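Local coordinates for protein phosphotriesterase, putative (PDB 4J35) that probably hydrolyses lactones as a two-metal member of the phosphotriesterase family and was engineered toward organophosphate hydrolysis, at residues 22-27 with 265-270; 40-45 with 76-81. The protein carries 7 engineered substitutions. All coordinates share one frame; numbering follows the deposited sequence.

Contact 1: 22-27 with 265-270. With CO (cobalt (II) ion), chain C.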
loop_
_atom_site.group_PDB
_atom_site.type_symbol
_atom_site.label_atom_id
_atom_site.label_comp_id
_atom_site.label_asym_id
_atom_site.label_seq_id
_atom_site.Cartn_x
_atom_site.Cartn_y
_atom_site.Cartn_z
ATOM N N GLU A 22 4.110 -1.439 0.669
ATOM C CA GLU A 22 5.530 -1.034 0.630
ATOM C C GLU A 22 5.826 -0.457 -0.746
ATOM O O GLU A 22 5.032 -0.588 -1.663
ATOM C CB GLU A 22 6.410 -2.271 0.878
ATOM C CG GLU A 22 6.129 -3.132 2.117
ATOM C CD GLU A 22 6.437 -2.438 3.435
ATOM O OE1 GLU A 22 7.330 -1.526 3.415
ATOM O OE2 GLU A 22 5.806 -2.821 4.469
ATOM N N HIS A 23 7.011 0.141 -0.915
ATOM C CA HIS A 23 7.413 0.757 -2.171
ATOM C C HIS A 23 8.847 0.274 -2.499
ATOM O O HIS A 23 9.790 0.747 -1.899
ATOM C CB HIS A 23 7.312 2.303 -2.047
ATOM C CG HIS A 23 5.892 2.784 -1.842
ATOM N ND1 HIS A 23 4.977 2.771 -2.871
ATOM C CD2 HIS A 23 5.214 3.221 -0.745
ATOM C CE1 HIS A 23 3.809 3.206 -2.431
ATOM N NE2 HIS A 23 3.901 3.441 -1.135
ATOM N N VAL A 24 8.994 -0.675 -3.436
ATOM C CA VAL A 24 10.349 -1.139 -3.835
ATOM C C VAL A 24 11.150 0.058 -4.394
ATOM O O VAL A 24 12.267 0.328 -3.945
ATOM C CB VAL A 24 10.289 -2.312 -4.853
ATOM C CG1 VAL A 24 11.707 -2.752 -5.273
ATOM C CG2 VAL A 24 9.518 -3.515 -4.264
ATOM N N ILE A 25 10.596 0.763 -5.368
ATOM C CA ILE A 25 11.101 2.084 -5.737
ATOM C C ILE A 25 9.982 3.123 -5.673
ATOM O O ILE A 25 8.801 2.794 -5.720
ATOM C CB ILE A 25 11.739 2.104 -7.134
ATOM C CG1 ILE A 25 10.680 1.848 -8.205
ATOM C CG2 ILE A 25 12.863 1.099 -7.215
ATOM C CD1 ILE A 25 11.272 1.733 -9.624
ATOM N N PHE A 26 10.356 4.378 -5.479
ATOM C CA PHE A 26 9.372 5.420 -5.361
ATOM C C PHE A 26 9.944 6.772 -5.725
ATOM O O PHE A 26 11.052 7.121 -5.275
ATOM C CB PHE A 26 8.873 5.480 -3.919
ATOM C CG PHE A 26 7.663 6.363 -3.743
ATOM C CD1 PHE A 26 7.811 7.710 -3.482
ATOM C CD2 PHE A 26 6.385 5.835 -3.800
ATOM C CE1 PHE A 26 6.694 8.522 -3.316
ATOM C CE2 PHE A 26 5.269 6.644 -3.637
ATOM C CZ PHE A 26 5.425 7.983 -3.396
ATOM N N GLY A 27 9.180 7.532 -6.512
ATOM C CA GLY A 27 9.499 8.922 -6.828
ATOM C C GLY A 27 8.283 9.800 -6.668
ATOM O O GLY A 27 7.231 9.458 -7.174
ATOM N N SER A 265 7.505 1.603 3.452
ATOM C CA SER A 265 8.943 1.923 3.308
ATOM C C SER A 265 9.281 2.151 1.844
ATOM O O SER A 265 8.556 1.716 0.949
ATOM C CB SER A 265 9.768 0.792 3.924
ATOM O OG SER A 265 9.727 -0.408 3.162
ATOM N N ILE A 266 10.382 2.855 1.577
ATOM C CA ILE A 266 10.798 3.057 0.200
ATOM C C ILE A 266 12.189 2.421 0.111
ATOM O O ILE A 266 13.100 2.865 0.805
ATOM C CB ILE A 266 10.881 4.557 -0.136
ATOM C CG1 ILE A 266 9.475 5.176 -0.244
ATOM C CG2 ILE A 266 11.687 4.784 -1.405
ATOM C CD1 ILE A 266 9.552 6.712 -0.238
ATOM N N TRP A 267 12.363 1.383 -0.693
ATOM C CA TRP A 267 13.660 0.690 -0.670
ATOM C C TRP A 267 14.686 1.378 -1.518
ATOM O O TRP A 267 15.893 1.221 -1.297
ATOM C CB TRP A 267 13.557 -0.744 -1.146
ATOM C CG TRP A 267 12.474 -1.529 -0.473
ATOM C CD1 TRP A 267 11.629 -1.117 0.530
ATOM C CD2 TRP A 267 12.113 -2.866 -0.786
ATOM N NE1 TRP A 267 10.750 -2.147 0.856
ATOM C CE2 TRP A 267 11.027 -3.222 0.053
ATOM C CE3 TRP A 267 12.608 -3.811 -1.695
ATOM C CZ2 TRP A 267 10.436 -4.480 0.007
ATOM C CZ3 TRP A 267 12.009 -5.060 -1.741
ATOM C CH2 TRP A 267 10.931 -5.380 -0.899
ATOM N N HIS A 268 14.234 2.122 -2.511
ATOM C CA HIS A 268 15.163 2.885 -3.353
ATOM C C HIS A 268 14.467 4.121 -3.861
ATOM O O HIS A 268 13.430 4.046 -4.475
ATOM C CB HIS A 268 15.613 2.057 -4.541
ATOM C CG HIS A 268 16.494 2.799 -5.497
ATOM N ND1 HIS A 268 17.858 2.852 -5.352
ATOM C CD2 HIS A 268 16.203 3.513 -6.608
ATOM C CE1 HIS A 268 18.378 3.561 -6.342
ATOM N NE2 HIS A 268 17.395 3.969 -7.120
ATOM N N TRP A 269 15.043 5.272 -3.593
ATOM C CA TRP A 269 14.376 6.511 -3.935
ATOM C C TRP A 269 14.739 7.000 -5.353
ATOM O O TRP A 269 15.905 6.945 -5.771
ATOM C CB TRP A 269 14.725 7.495 -2.824
ATOM C CG TRP A 269 14.640 8.935 -3.092
ATOM C CD1 TRP A 269 15.628 9.751 -3.620
ATOM C CD2 TRP A 269 13.553 9.791 -2.750
ATOM N NE1 TRP A 269 15.193 11.053 -3.658
ATOM C CE2 TRP A 269 13.924 11.112 -3.134
ATOM C CE3 TRP A 269 12.293 9.571 -2.171
ATOM C CZ2 TRP A 269 13.078 12.202 -2.960
ATOM C CZ3 TRP A 269 11.449 10.652 -2.006
ATOM C CH2 TRP A 269 11.847 11.959 -2.401
ATOM N N LEU A 270 13.740 7.451 -6.099
ATOM C CA LEU A 270 13.970 7.996 -7.450
ATOM C C LEU A 270 14.255 9.496 -7.414
ATOM O O LEU A 270 13.725 10.227 -6.578
ATOM C CB LEU A 270 12.780 7.685 -8.384
ATOM C CG LEU A 270 12.437 6.188 -8.426
ATOM C CD1 LEU A 270 11.135 5.954 -9.205
ATOM C CD2 LEU A 270 13.585 5.368 -9.031
HETATM CO CO CO C . 2.585 4.164 0.130
#
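H23 pairs with I266 across two parallel strands and binds a cobalt ion, with NE2 2.0 Å from the metal. H21, K143 and D264 complete the site. ND1 is hydrogen-bonded to T68 OG1, which together with the metal bond holds the ring in its rotation. F26 CD2 sits over one face of that ring, toward its rim. The H23 backbone brackets I266: its N donates to S265 O and its O accepts from W267 N, each at 2.9 Å. Farther along, L270 N bonds to F26 O at 2.8 Å.

The second shell is built on E22. Its chain bends at chi2 (-68°), which turns CD toward S265. E22 OE1 then takes two bonds, from S265 OG at 2.7 Å and from S265 N, above the carboxylate plane, at 3.1 Å. OE2 is held by S262 OG and H263 N. An alanine here would probably leave S265 OG and N without this acceptor and loosen the segment next to metal ligand D264.

V24 CG2 lies over the six-membered ring of W267, a CH-pi contact 4.0 Å from the centroid. I266 CG1 packs on F26 CB at 3.7 Å.

In this TIM-barrel family, strand 17-26 runs between strands 61-66 and 266-269. Helix 42-58 meets V24, W267 and H268, while helix 76-86 packs on V24 and I25.

Contact 2: 40-45 with 76-81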
loop_
_atom_site.group_PDB
_atom_site.type_symbol
_atom_site.label_atom_id
_atom_site.label_comp_id
_atom_site.label_asym_id
_atom_site.label_seq_id
_atom_site.Cartn_x
_atom_site.Cartn_y
_atom_site.Cartn_z
ATOM N N PHE A 40 17.967 7.281 -13.075
ATOM C CA PHE A 40 17.805 5.986 -12.432
ATOM C C PHE A 40 19.096 5.181 -12.573
ATOM O O PHE A 40 19.572 4.978 -13.682
ATOM C CB PHE A 40 16.660 5.224 -13.083
ATOM C CG PHE A 40 16.316 3.937 -12.403
ATOM C CD1 PHE A 40 16.187 3.877 -11.030
ATOM C CD2 PHE A 40 16.090 2.789 -13.143
ATOM C CE1 PHE A 40 15.838 2.696 -10.402
ATOM C CE2 PHE A 40 15.744 1.595 -12.520
ATOM C CZ PHE A 40 15.615 1.552 -11.152
ATOM N N ASP A 41 19.643 4.720 -11.459
ATOM C CA ASP A 41 20.826 3.874 -11.491
ATOM C C ASP A 41 20.348 2.457 -11.358
ATOM O O ASP A 41 20.156 1.951 -10.248
ATOM C CB ASP A 41 21.800 4.211 -10.360
ATOM C CG ASP A 41 23.094 3.381 -10.430
ATOM O OD1 ASP A 41 23.129 2.378 -11.182
ATOM O OD2 ASP A 41 24.076 3.737 -9.742
ATOM N N HIS A 42 20.135 1.817 -12.496
ATOM C CA HIS A 42 19.459 0.533 -12.513
ATOM C C HIS A 42 20.241 -0.541 -11.753
ATOM O O HIS A 42 19.665 -1.308 -10.990
ATOM C CB HIS A 42 19.207 0.099 -13.949
ATOM C CG HIS A 42 18.578 -1.257 -14.068
ATOM N ND1 HIS A 42 19.281 -2.421 -13.861
ATOM C CD2 HIS A 42 17.320 -1.629 -14.394
ATOM C CE1 HIS A 42 18.476 -3.456 -14.038
ATOM N NE2 HIS A 42 17.281 -3.002 -14.364
ATOM N N ALA A 43 21.555 -0.599 -11.958
ATOM C CA ALA A 43 22.363 -1.617 -11.298
ATOM C C ALA A 43 22.350 -1.421 -9.791
ATOM O O ALA A 43 22.236 -2.377 -9.050
ATOM C CB ALA A 43 23.834 -1.596 -11.821
ATOM N N ALA A 44 22.509 -0.179 -9.345
ATOM C CA ALA A 44 22.541 0.128 -7.918
ATOM C C ALA A 44 21.188 -0.172 -7.256
ATOM O O ALA A 44 21.134 -0.657 -6.125
ATOM C CB ALA A 44 22.907 1.596 -7.706
ATOM N N ALA A 45 20.100 0.125 -7.966
ATOM C CA ALA A 45 18.760 -0.128 -7.439
ATOM C C ALA A 45 18.498 -1.627 -7.337
ATOM O O ALA A 45 17.952 -2.120 -6.346
ATOM C CB ALA A 45 17.707 0.536 -8.333
ATOM N N PRO A 76 6.794 -1.955 -13.257
ATOM C CA PRO A 76 6.529 -3.388 -13.144
ATOM C C PRO A 76 7.669 -4.295 -13.619
ATOM O O PRO A 76 7.888 -5.345 -13.003
ATOM C CB PRO A 76 5.298 -3.588 -14.030
ATOM C CG PRO A 76 4.657 -2.249 -14.090
ATOM C CD PRO A 76 5.761 -1.258 -14.042
ATOM N N ALA A 77 8.338 -3.936 -14.706
ATOM C CA ALA A 77 9.435 -4.753 -15.214
ATOM C C ALA A 77 10.615 -4.800 -14.230
ATOM O O ALA A 77 11.252 -5.826 -14.115
ATOM C CB ALA A 77 9.898 -4.230 -16.559
ATOM N N PHE A 78 10.901 -3.697 -13.535
ATOM C CA PHE A 78 11.914 -3.707 -12.480
ATOM C C PHE A 78 11.445 -4.590 -11.307
ATOM O O PHE A 78 12.183 -5.451 -10.829
ATOM C CB PHE A 78 12.279 -2.277 -12.023
ATOM C CG PHE A 78 13.363 -2.244 -10.968
ATOM C CD1 PHE A 78 14.701 -2.337 -11.321
ATOM C CD2 PHE A 78 13.045 -2.154 -9.627
ATOM C CE1 PHE A 78 15.679 -2.355 -10.352
ATOM C CE2 PHE A 78 14.032 -2.166 -8.658
ATOM C CZ PHE A 78 15.343 -2.268 -9.020
ATOM N N LEU A 79 10.197 -4.432 -10.860
ATOM C CA LEU A 79 9.695 -5.316 -9.813
ATOM C C LEU A 79 9.812 -6.797 -10.196
ATOM O O LEU A 79 10.118 -7.636 -9.354
ATOM C CB LEU A 79 8.222 -5.009 -9.520
ATOM C CG LEU A 79 7.888 -3.597 -9.040
ATOM C CD1 LEU A 79 6.400 -3.545 -8.761
ATOM C CD2 LEU A 79 8.664 -3.193 -7.793
ATOM N N ARG A 80 9.557 -7.129 -11.460
ATOM C CA ARG A 80 9.729 -8.517 -11.920
ATOM C C ARG A 80 11.184 -8.970 -11.850
ATOM O O ARG A 80 11.464 -10.103 -11.452
ATOM C CB ARG A 80 9.192 -8.697 -13.343
ATOM C CG ARG A 80 9.312 -10.124 -13.874
ATOM C CD ARG A 80 8.396 -10.354 -15.067
ATOM N NE ARG A 80 8.821 -9.578 -16.225
ATOM C CZ ARG A 80 8.204 -9.574 -17.401
ATOM N NH1 ARG A 80 7.116 -10.303 -17.594
ATOM N NH2 ARG A 80 8.679 -8.827 -18.388
ATOM N N GLU A 81 12.117 -8.088 -12.188
ATOM C CA GLU A 81 13.533 -8.425 -12.052
ATOM C C GLU A 81 13.887 -8.764 -10.620
ATOM O O GLU A 81 14.635 -9.712 -10.373
ATOM C CB GLU A 81 14.434 -7.267 -12.463
ATOM C CG GLU A 81 14.471 -6.958 -13.918
ATOM C CD GLU A 81 15.461 -5.849 -14.215
ATOM O OE1 GLU A 81 16.657 -5.986 -13.850
ATOM O OE2 GLU A 81 15.037 -4.836 -14.803
#
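H42 and F78 mark the nearest approach of the two backbones, with their CA atoms 8.7 Å apart. Side chains therefore bridge the gap. Segment 40-45 leaves a loop and enters helix 42-58. D41 is its N-cap: D41 OD1 accepts from A44 N at 3.2 Å, and D41 O accepts from A45 N. Segment 76-81 is the first part of helix 76-86.

F78 fills the middle. Its CB points toward segment 40-45, and chi1 of -178° sets CG anti to the backbone N. F40 meets it edge to face, in a T-shaped pair: F40 CZ lies over one face of F78, toward the rim, 4.0 Å from F78 CE1. The planes stand at 79°. F78 in turn presents its own edge to the face of the H42 ring. This second T-shaped pair has centroids 5.7 Å apart and planes at 88°. A45 CB touches F78 CZ at 3.7 Å.

The two helices are successive outer helices of a TIM barrel, each following a strand of the parallel sheet, with strand 61-66 between them in the chain. F78 also touches L46 and C49 of helix 42-58, and V24 and I25 of strand 17-26.

Beside this cluster, the H42 and E81 side chains meet tip to tip. H42 NE2 donates to E81 OE2 at 2.9 Å, in the plane of the imidazole and onto the syn lone pair. The bond is nearly straight. Ring and carboxylate are almost coplanar. The E81 chain is extended beyond CG, which carries the carboxylate out to the imidazole. The carboxylate would probably favour a protonated H42, whereas the nearby start of helix 42-58 would probably oppose it.

Overall arrangement
The centres of contact 1 and contact 2 lie about 11 Å apart, on the same side of the chain's centre, and their side chains touch. Along the chain the order is 22-27, 40-45, 76-81, 265-270, so contact 2 falls within the long span between the halves of contact 1. Contact 1 joins the first barrel strand to the late strand 266-269 in one parallel sheet, bringing an early and a late strand together beside the metal site. Contact 2 joins the outer helices 42-58 and 76-86. V24 meets L79, I25 meets F78, H268 meets A45 and L270 meets F40. The metal-binding strand is thus backed by the helical layer.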